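Local coordinates for thioesterase domain protein YiiD (Shewanella oneidensis, PDB 1T82), which is a putative thioesterase that forms a dimer with a hotdog-like fold and probably acts on acyl groups, at the interface of chains A and B. Sequence-based numbering; all coordinates share one arbitrary frame. Chains: chain A/B, hypothetical acetyltransferase.

All three contacts belong to one two-fold symmetric interface, so each has a twin with the chains exchanged. Contacts 1 and 3 are neighbours: the centres of their C-alpha atoms lie about 7 Å apart, and they share B:Val28 from the short helix 27-31. Contact 3 lies about 12 Å from contact 2, measured between the same kind of centres, and both draw on the start of helix 62-84. The C-alpha centres of contact 1 and contact 2 are about 18 Å apart. Contact 2 adds strand 89-99 pairing. The series runs from short helices, through the starts of the long helices, to a sheet continued across the dimer.

Contact 1: the interface of chains A and B. Residues chain A 31, 51-53; chain B 27-28, 31.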
# COMPACT_ATOMS: atom_id res chain seq x y z
N PHE A 31 -3.01 -13.72 1.78
CA PHE A 31 -2.91 -13.90 0.34
C PHE A 31 -1.51 -13.53 -0.15
O PHE A 31 -0.93 -14.23 -0.99
CB PHE A 31 -3.93 -13.03 -0.40
CG PHE A 31 -3.81 -13.12 -1.90
CD1 PHE A 31 -4.32 -14.21 -2.59
CD2 PHE A 31 -3.14 -12.13 -2.61
CE1 PHE A 31 -4.15 -14.33 -3.97
CE2 PHE A 31 -2.96 -12.24 -3.99
CZ PHE A 31 -3.47 -13.34 -4.67
N ALA A 51 5.55 -14.45 -6.33
CA ALA A 51 4.36 -15.00 -7.00
C ALA A 51 3.00 -14.31 -6.84
O ALA A 51 2.45 -13.82 -7.82
CB ALA A 51 4.23 -16.49 -6.66
N PRO A 52 2.42 -14.30 -5.62
CA PRO A 52 1.12 -13.64 -5.49
C PRO A 52 1.21 -12.11 -5.53
O PRO A 52 0.20 -11.42 -5.71
CB PRO A 52 0.62 -14.13 -4.14
CG PRO A 52 1.89 -14.24 -3.35
CD PRO A 52 2.84 -14.90 -4.34
N ASN A 53 2.42 -11.61 -5.38
CA ASN A 53 2.67 -10.18 -5.34
C ASN A 53 3.21 -9.54 -6.61
O ASN A 53 3.72 -8.42 -6.59
CB ASN A 53 3.61 -9.90 -4.17
CG ASN A 53 3.01 -10.32 -2.85
OD1 ASN A 53 1.96 -9.83 -2.46
ND2 ASN A 53 3.67 -11.24 -2.15
N PRO B 27 -2.35 -10.08 -9.33
CA PRO B 27 -3.17 -10.99 -8.52
C PRO B 27 -3.76 -10.36 -7.25
O PRO B 27 -4.89 -10.68 -6.87
CB PRO B 27 -2.21 -12.14 -8.22
CG PRO B 27 -1.35 -12.17 -9.45
CD PRO B 27 -1.06 -10.70 -9.66
N VAL B 28 -3.01 -9.47 -6.60
CA VAL B 28 -3.49 -8.81 -5.39
C VAL B 28 -4.74 -7.97 -5.68
O VAL B 28 -5.66 -7.90 -4.85
CB VAL B 28 -2.40 -7.88 -4.79
CG1 VAL B 28 -3.05 -6.86 -3.83
CG2 VAL B 28 -1.38 -8.71 -4.02
N PHE B 31 -7.68 -10.27 -5.77
CA PHE B 31 -8.05 -10.75 -4.44
C PHE B 31 -8.80 -9.65 -3.69
O PHE B 31 -9.78 -9.91 -3.00
CB PHE B 31 -6.82 -11.18 -3.64
CG PHE B 31 -7.12 -11.55 -2.22
CD1 PHE B 31 -7.08 -10.58 -1.22
CD2 PHE B 31 -7.52 -12.84 -1.89
CE1 PHE B 31 -7.43 -10.89 0.09
CE2 PHE B 31 -7.87 -13.16 -0.58
CZ PHE B 31 -7.83 -12.18 0.41
O HOH W 1 -0.16 -9.06 -7.12
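The backbone carbonyl O of A:Pro52 is tied to chain B by water 1, which lies 2.8 Å from it. The same water is 2.9 Å from B:Val28 N, whose N-H points at it fairly straight, 163° at the hydrogen. Carbon also packs round this carbonyl: B:Pro27 CB comes to 3.5 Å of A:Pro52 O, and B:Val28 CG2 touches it as well. Beside the water bridge, the side chains of A:Phe31 and B:Phe31 run antiparallel and offset, with their ring planes roughly parallel. Each lays its CB over the centre of the other ring's face. B:Phe31 CB stands 3.8 Å from the centroid of the A:Phe31 ring, a CH-pi contact, and A:Phe31 CB repeats it in reverse. CG of A:Phe31 points away from its own backbone N (chi1 177°), which carries the ring out toward chain B. Its far edge reaches the partner's short helix: A:Phe31 CE2 is 3.7 Å from B:Val28 CA, and CZ meets B:Pro27 CB. B:Pro27 CB and B:Val28 CG2 lie at this edge, in the ring plane. Replacing A:Phe31 by alanine would probably strip B:Phe31 CB of its aromatic cover and open a gap beside B:Pro27. In the fold, the two 27-31 helices meet across the dimer axis, and the 3-10 helix 51-53 of chain A lies against helix 27-31 of chain B.

Contact 2: the interface of chains A and B. Residues chain A 62, 66, 95, 97, 99; chain B 66, 93-95.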
# COMPACT_ATOMS: atom_id res chain seq x y z
N ALA A 62 3.67 -2.58 -6.41
CA ALA A 62 3.82 -1.44 -5.51
C ALA A 62 2.98 -1.55 -4.24
O ALA A 62 3.40 -1.11 -3.17
CB ALA A 62 3.47 -0.15 -6.25
N TYR A 66 4.41 -1.85 -0.37
CA TYR A 66 3.93 -0.99 0.71
C TYR A 66 3.36 -1.80 1.86
O TYR A 66 3.67 -1.55 3.03
CB TYR A 66 2.82 -0.05 0.22
CG TYR A 66 2.26 0.83 1.32
CD1 TYR A 66 2.85 2.05 1.62
CD2 TYR A 66 1.14 0.44 2.06
CE1 TYR A 66 2.35 2.87 2.63
CE2 TYR A 66 0.63 1.25 3.08
CZ TYR A 66 1.24 2.47 3.35
OH TYR A 66 0.75 3.30 4.34
N ALA A 95 2.32 7.68 6.29
CA ALA A 95 3.53 7.06 5.81
C ALA A 95 4.01 7.68 4.51
O ALA A 95 3.22 8.21 3.73
CB ALA A 95 3.30 5.56 5.61
N ILE A 97 6.61 6.64 1.27
CA ILE A 97 7.33 5.53 0.67
C ILE A 97 7.97 5.96 -0.64
O ILE A 97 7.37 6.70 -1.43
CB ILE A 97 6.40 4.29 0.43
CG1 ILE A 97 7.19 3.14 -0.19
CG2 ILE A 97 5.23 4.68 -0.47
CD1 ILE A 97 6.43 1.80 -0.21
N TYR A 99 10.05 4.38 -3.99
CA TYR A 99 10.42 3.19 -4.73
C TYR A 99 11.69 3.53 -5.50
O TYR A 99 11.68 4.37 -6.40
CB TYR A 99 9.29 2.77 -5.68
CG TYR A 99 7.99 2.43 -4.97
CD1 TYR A 99 7.05 3.42 -4.67
CD2 TYR A 99 7.69 1.11 -4.62
CE1 TYR A 99 5.84 3.10 -4.03
CE2 TYR A 99 6.49 0.78 -3.98
CZ TYR A 99 5.57 1.78 -3.69
OH TYR A 99 4.38 1.47 -3.08
N TYR B 66 -4.13 1.87 0.97
CA TYR B 66 -3.03 2.36 0.15
C TYR B 66 -3.06 1.76 -1.25
O TYR B 66 -2.93 2.46 -2.26
CB TYR B 66 -1.68 2.04 0.78
CG TYR B 66 -0.50 2.45 -0.08
CD1 TYR B 66 0.06 3.72 0.02
CD2 TYR B 66 0.04 1.56 -1.02
CE1 TYR B 66 1.14 4.10 -0.77
CE2 TYR B 66 1.12 1.93 -1.82
CZ TYR B 66 1.66 3.20 -1.69
OH TYR B 66 2.74 3.56 -2.46
N ALA B 93 6.84 6.38 -8.22
CA ALA B 93 8.16 6.70 -7.70
C ALA B 93 8.15 6.98 -6.21
O ALA B 93 9.00 6.49 -5.47
CB ALA B 93 8.74 7.89 -8.45
N ASP B 94 7.20 7.78 -5.76
CA ASP B 94 7.10 8.10 -4.35
C ASP B 94 5.67 8.48 -4.01
O ASP B 94 4.93 8.99 -4.84
CB ASP B 94 8.05 9.25 -3.99
CG ASP B 94 7.79 10.49 -4.79
OD1 ASP B 94 8.06 10.48 -6.02
OD2 ASP B 94 7.32 11.50 -4.21
N ALA B 95 5.30 8.22 -2.76
CA ALA B 95 3.95 8.53 -2.35
C ALA B 95 3.88 8.82 -0.86
O ALA B 95 4.70 8.35 -0.08
CB ALA B 95 3.02 7.38 -2.70
O HOH W 2 11.85 7.34 -6.09
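Both A:Tyr66 and B:Tyr66 point CG away from their own backbone N (chi1 178° and 176°), which sends the two rings from the paired 62-84 helices into each other. They stack face to face, with centroids 3.6 Å apart and planes 7° from parallel. The closest carbons are A:Tyr66 CG and B:Tyr66 CD2, at 3.3 Å, so the packing is tight. Each CB also touches the CD2-CE2 side of the other ring. The hydroxyl of B:Tyr66 reaches past the stack to A:Tyr99. B:Tyr66 OH and A:Tyr99 OH are hydrogen-bonded at 2.7 Å; the structure does not show which one donates. B:Tyr66 OH sits at the edge of the A:Tyr99 ring, in plane. A:Tyr99 OH also donates to A:Ala62 O at 2.8 Å, from above the carbonyl plane. This bond ties A:Tyr99 to the start of helix 62-84 of chain A. Methyl CG2 of A:Ile97 packs 3.4 Å from B:Tyr66 OH. Beyond the side chains, strand 89-99 of each chain pairs antiparallel. A:Ile97 N donates to B:Ala95 O at 2.9 Å, and B:Ala95 N returns a bond to A:Ile97 O. A:Tyr99 N donates to B:Ala93 O at 2.8 Å, and water 2 bridges that carbonyl to A:Tyr99 O. The strand pairing joins the two sheets into one, and the tyrosines are likely to fasten the long helices to each other in the hotdog dimer.

Contact 3: the interface of chains A and B. Residues chain A 28, 32, 61, 63-64, 67; chain B 28, 32, 64, 67.
Methyl groups and one ring make the tight part of this contact. B:Thr67 CG2 presses against the rim of the A:Phe61 ring, 3.5 Å from CE2, with CZ close by. The threonine places this methyl away from its own backbone N, while its OG1 (chi1 -63°) turns toward helix 62-84 of chain A: B:Thr67 OG1 lies 3.4 Å from A:Gly63 CA. One face of the A:Phe61 ring is covered from within its own chain by A:Gly63 N. The selenomethionines pack in a matched pair: A:Met32 CE meets both methyls of B:Val28, 3.7 Å from CG1, and B:Met32 CE meets A:Val28 CG1 at 3.6 Å. Each extended chain crosses its valine at about a right angle. The two CE methyls of A:Met32 and B:Met32 are 3.9 Å apart. The serines pack closely too: A:Ser64 OG touches CG2 of B:Val28, and B:Ser64 OG touches CG2 of A:Val28. The looser side is at the threonine hydroxyls. A:Thr67 OG1 and B:Thr67 OG1 stand 3.9 Å apart and are not bonded to each other. A:Thr67 OG1 instead donates to A:Gly63 O in its own helix, at 2.9 Å. The patch joins the short 27-31 helices to the starts of the long helices and probably contributes apolar packing to the dimer.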
# COMPACT_ATOMS: atom_id res chain seq x y z
N VAL A 28 -5.67 -10.08 3.49
CA VAL A 28 -4.70 -9.67 2.48
C VAL A 28 -3.29 -10.13 2.83
O VAL A 28 -2.52 -10.51 1.94
CB VAL A 28 -4.71 -8.12 2.29
CG1 VAL A 28 -3.45 -7.67 1.56
CG2 VAL A 28 -5.93 -7.72 1.48
N MSE A 32 -0.96 -12.43 0.37
CA MSE A 32 0.37 -11.99 -0.03
C MSE A 32 1.46 -12.88 0.58
O MSE A 32 2.64 -12.74 0.25
CB MSE A 32 0.61 -10.54 0.40
CG MSE A 32 -0.28 -9.51 -0.27
SE MSE A 32 0.16 -7.74 0.36
CE MSE A 32 -0.78 -6.67 -0.95
N PHE A 61 4.68 -5.93 -7.01
CA PHE A 61 3.65 -4.91 -7.10
C PHE A 61 3.83 -3.84 -6.02
O PHE A 61 4.09 -4.16 -4.86
CB PHE A 61 2.29 -5.60 -6.97
CG PHE A 61 1.14 -4.65 -6.86
CD1 PHE A 61 1.01 -3.58 -7.73
CD2 PHE A 61 0.19 -4.84 -5.87
CE1 PHE A 61 -0.05 -2.70 -7.62
CE2 PHE A 61 -0.89 -3.96 -5.74
CZ PHE A 61 -1.01 -2.89 -6.62
N GLY A 63 1.78 -2.11 -4.38
CA GLY A 63 0.90 -2.27 -3.24
C GLY A 63 1.40 -3.33 -2.28
O GLY A 63 1.24 -3.20 -1.07
N SER A 64 1.99 -4.39 -2.82
CA SER A 64 2.51 -5.45 -1.97
C SER A 64 3.74 -4.92 -1.24
O SER A 64 3.91 -5.17 -0.04
CB SER A 64 2.88 -6.67 -2.81
OG SER A 64 1.71 -7.25 -3.37
N THR A 67 2.52 -2.78 1.53
CA THR A 67 1.88 -3.58 2.56
C THR A 67 2.86 -4.38 3.41
O THR A 67 2.71 -4.45 4.62
CB THR A 67 0.83 -4.52 1.95
OG1 THR A 67 -0.23 -3.73 1.38
CG2 THR A 67 0.24 -5.43 3.02
N VAL B 28 -3.01 -9.47 -6.60
CA VAL B 28 -3.49 -8.81 -5.39
C VAL B 28 -4.74 -7.97 -5.68
O VAL B 28 -5.66 -7.90 -4.85
CB VAL B 28 -2.40 -7.88 -4.79
CG1 VAL B 28 -3.05 -6.86 -3.83
CG2 VAL B 28 -1.38 -8.71 -4.02
N MSE B 32 -8.33 -8.41 -3.85
CA MSE B 32 -8.96 -7.27 -3.18
C MSE B 32 -10.26 -6.83 -3.85
O MSE B 32 -10.98 -5.98 -3.33
CB MSE B 32 -7.98 -6.08 -3.16
CG MSE B 32 -6.78 -6.26 -2.25
SE MSE B 32 -5.71 -4.66 -2.18
CE MSE B 32 -4.41 -5.20 -0.86
N SER B 64 -4.63 -2.18 2.27
CA SER B 64 -5.62 -2.22 1.21
C SER B 64 -5.99 -0.80 0.82
O SER B 64 -6.14 -0.49 -0.36
CB SER B 64 -6.87 -2.99 1.66
OG SER B 64 -6.57 -4.36 1.86
N THR B 67 -3.21 0.44 -1.31
CA THR B 67 -3.21 -0.23 -2.60
C THR B 67 -4.31 0.25 -3.53
O THR B 67 -4.05 0.49 -4.71
CB THR B 67 -3.31 -1.76 -2.43
OG1 THR B 67 -2.16 -2.23 -1.72
CG2 THR B 67 -3.37 -2.43 -3.80